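Local coordinates for chromosome-partitioning protein Spo0J (Thermus thermophilus HB27, PDB 1VZ0), which acts in chromosome segregation, binding the centromere-like DNA site parS and stimulating the ATPase activity of Soj, at the interface of chains A and B. Coordinates in Å, arbitrary orientation; residue numbers count along the deposited sequence, not the author numbering. Chains: chain A/B, Chromosome-partitioning protein Spo0J.

The interface of chains A and B. Residues chain A 66, 73-75, 101, 104; chain B 33, 35-36.
Strands 63-68 and 71-76 and the start of helix 101-114 of chain A receive the loop of chain B that holds B:Pro33, B:Pro35 and B:Arg36. Both sides fall in the N-terminal domain of the ParB family, and the patch recurs with the chains exchanged. The homodimer probably forms through the C-terminal 46 residues; pairing of the N-terminal region may require DNA, so this interface may not be the one used in the cell. B:Arg36 reaches across with its chain bent at chi3 (-147°). Its NH1 donates to A:Glu73 OE2 at 2.5 Å, a salt bridge on the syn side of the oxygen but tilted well out of the carboxylate plane. The carboxylate and guanidinium planes stand 74° apart. A:Ala104 CB and B:Pro35 CG cover opposite faces of this guanidinium, each offset toward the rim. B:Pro35 CD also packs on A:Glu73 CD at 3.5 Å. Within chain A, A:Arg66 grips the same A:Glu73 OE2 side-on, through NE (2.9 Å) and NH1 (3.0 Å). Its NH1 and NH2 meet A:Asp101 OD2 end-on, NH2 at 2.9 Å along the anti lone pair. Both acids lie at the edge of its guanidinium, which fixes the rotation of that group. The two arginines do not hydrogen-bond; the acids probably offset their like charges. A methionine in place of A:Arg66 would probably leave A:Asp101 without its charged mate and A:Glu73 freer to turn away from B:Arg36.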
ATOM      1  N   ARG A  66      -6.505 -22.272  10.599  1.00 23.59           N
ATOM      2  CA  ARG A  66      -6.447 -22.899  11.909  1.00 25.20           C
ATOM      3  C   ARG A  66      -7.872 -23.238  12.339  1.00 24.05           C
ATOM      4  O   ARG A  66      -8.839 -22.605  11.889  1.00 17.36           O
ATOM      5  CB  ARG A  66      -5.829 -21.954  12.933  1.00 24.08           C
ATOM      6  CG  ARG A  66      -6.683 -20.736  13.257  1.00 22.83           C
ATOM      7  CD  ARG A  66      -6.073 -19.976  14.433  1.00 18.89           C
ATOM      8  NE  ARG A  66      -6.937 -18.899  14.898  1.00 20.35           N
ATOM      9  CZ  ARG A  66      -6.882 -18.371  16.122  1.00 23.08           C
ATOM     10  NH1 ARG A  66      -7.712 -17.392  16.453  1.00 21.74           N
ATOM     11  NH2 ARG A  66      -6.003 -18.822  17.019  1.00 14.01           N
ATOM     12  N   GLU A  73     -10.537 -20.986  10.469  1.00 20.45           N
ATOM     13  CA  GLU A  73     -10.365 -19.563  10.313  1.00 21.15           C
ATOM     14  C   GLU A  73      -9.116 -19.256   9.486  1.00 20.60           C
ATOM     15  O   GLU A  73      -8.045 -19.796   9.742  1.00 20.21           O
ATOM     16  CB  GLU A  73     -10.274 -18.934  11.698  1.00 25.03           C
ATOM     17  CG  GLU A  73      -9.979 -17.475  11.713  1.00 23.27           C
ATOM     18  CD  GLU A  73      -9.911 -16.941  13.122  1.00 26.09           C
ATOM     19  OE1 GLU A  73     -10.949 -16.460  13.630  1.00 25.88           O
ATOM     20  OE2 GLU A  73      -8.820 -17.024  13.721  1.00 21.10           O
ATOM     21  N   LEU A  74      -9.269 -18.391   8.486  1.00 17.82           N
ATOM     22  CA  LEU A  74      -8.155 -18.001   7.621  1.00 18.33           C
ATOM     23  C   LEU A  74      -7.032 -17.345   8.437  1.00 17.63           C
ATOM     24  O   LEU A  74      -7.294 -16.478   9.263  1.00 13.81           O
ATOM     25  CB  LEU A  74      -8.633 -16.998   6.571  1.00 17.80           C
ATOM     26  CG  LEU A  74      -8.082 -17.070   5.142  1.00 27.88           C
ATOM     27  CD1 LEU A  74      -7.849 -15.658   4.635  1.00 24.56           C
ATOM     28  CD2 LEU A  74      -6.800 -17.859   5.089  1.00 28.42           C
ATOM     29  N   VAL A  75      -5.790 -17.756   8.194  1.00 16.21           N
ATOM     30  CA  VAL A  75      -4.651 -17.182   8.895  1.00 20.74           C
ATOM     31  C   VAL A  75      -3.746 -16.393   7.934  1.00 22.49           C
ATOM     32  O   VAL A  75      -3.083 -15.439   8.345  1.00 23.95           O
ATOM     33  CB  VAL A  75      -3.845 -18.280   9.633  1.00 19.62           C
ATOM     34  CG1 VAL A  75      -2.563 -17.705  10.197  1.00 23.54           C
ATOM     35  CG2 VAL A  75      -4.695 -18.859  10.777  1.00 16.37           C
ATOM     36  N   ASP A 101      -3.885 -17.500  19.317  1.00 33.48           N
ATOM     37  CA  ASP A 101      -4.228 -16.178  18.820  1.00 36.25           C
ATOM     38  C   ASP A 101      -2.958 -15.354  18.587  1.00 39.24           C
ATOM     39  O   ASP A 101      -2.844 -14.646  17.588  1.00 38.60           O
ATOM     40  CB  ASP A 101      -5.129 -15.462  19.822  1.00 36.72           C
ATOM     41  CG  ASP A 101      -6.452 -16.159  20.006  1.00 43.74           C
ATOM     42  OD1 ASP A 101      -7.293 -15.649  20.776  1.00 47.55           O
ATOM     43  OD2 ASP A 101      -6.650 -17.219  19.375  1.00 44.90           O
ATOM     44  N   ALA A 104      -1.007 -16.391  15.437  1.00 28.18           N
ATOM     45  CA  ALA A 104      -1.768 -16.018  14.257  1.00 29.87           C
ATOM     46  C   ALA A 104      -1.572 -14.534  13.974  1.00 28.53           C
ATOM     47  O   ALA A 104      -1.364 -14.146  12.822  1.00 28.91           O
ATOM     48  CB  ALA A 104      -3.268 -16.347  14.454  1.00 21.09           C
TER
ATOM     49  N   PRO B  33     -13.410 -15.616   7.365  1.00 15.68           N
ATOM     50  CA  PRO B  33     -12.321 -14.674   7.103  1.00 22.81           C
ATOM     51  C   PRO B  33     -11.355 -14.448   8.275  1.00 27.02           C
ATOM     52  O   PRO B  33     -11.655 -14.754   9.441  1.00 26.20           O
ATOM     53  CB  PRO B  33     -13.051 -13.397   6.669  1.00 19.62           C
ATOM     54  CG  PRO B  33     -14.390 -13.515   7.314  1.00 22.05           C
ATOM     55  CD  PRO B  33     -14.728 -14.981   7.208  1.00 15.90           C
ATOM     56  N   PRO B  35      -9.815 -12.498  11.004  1.00 22.00           N
ATOM     57  CA  PRO B  35     -10.206 -11.330  11.806  1.00 21.72           C
ATOM     58  C   PRO B  35      -9.034 -10.362  12.058  1.00 23.93           C
ATOM     59  O   PRO B  35      -9.238  -9.199  12.431  1.00 19.94           O
ATOM     60  CB  PRO B  35     -10.725 -11.959  13.094  1.00 19.84           C
ATOM     61  CG  PRO B  35      -9.843 -13.164  13.244  1.00 20.79           C
ATOM     62  CD  PRO B  35      -9.782 -13.721  11.833  1.00 18.73           C
ATOM     63  N   ARG B  36      -7.807 -10.844  11.867  1.00 21.53           N
ATOM     64  CA  ARG B  36      -6.632  -9.995  12.067  1.00 25.12           C
ATOM     65  C   ARG B  36      -6.381  -9.161  10.815  1.00 23.06           C
ATOM     66  O   ARG B  36      -6.011  -9.688   9.766  1.00 24.61           O
ATOM     67  CB  ARG B  36      -5.401 -10.847  12.358  1.00 26.87           C
ATOM     68  CG  ARG B  36      -5.551 -11.716  13.577  1.00 24.06           C
ATOM     69  CD  ARG B  36      -4.678 -12.955  13.478  1.00 23.58           C
ATOM     70  NE  ARG B  36      -5.338 -14.061  14.143  1.00 35.79           N
ATOM     71  CZ  ARG B  36      -6.165 -14.924  13.560  1.00 35.17           C
ATOM     72  NH1 ARG B  36      -6.714 -15.879  14.289  1.00 38.04           N
ATOM     73  NH2 ARG B  36      -6.411 -14.877  12.258  1.00 34.88           N
TER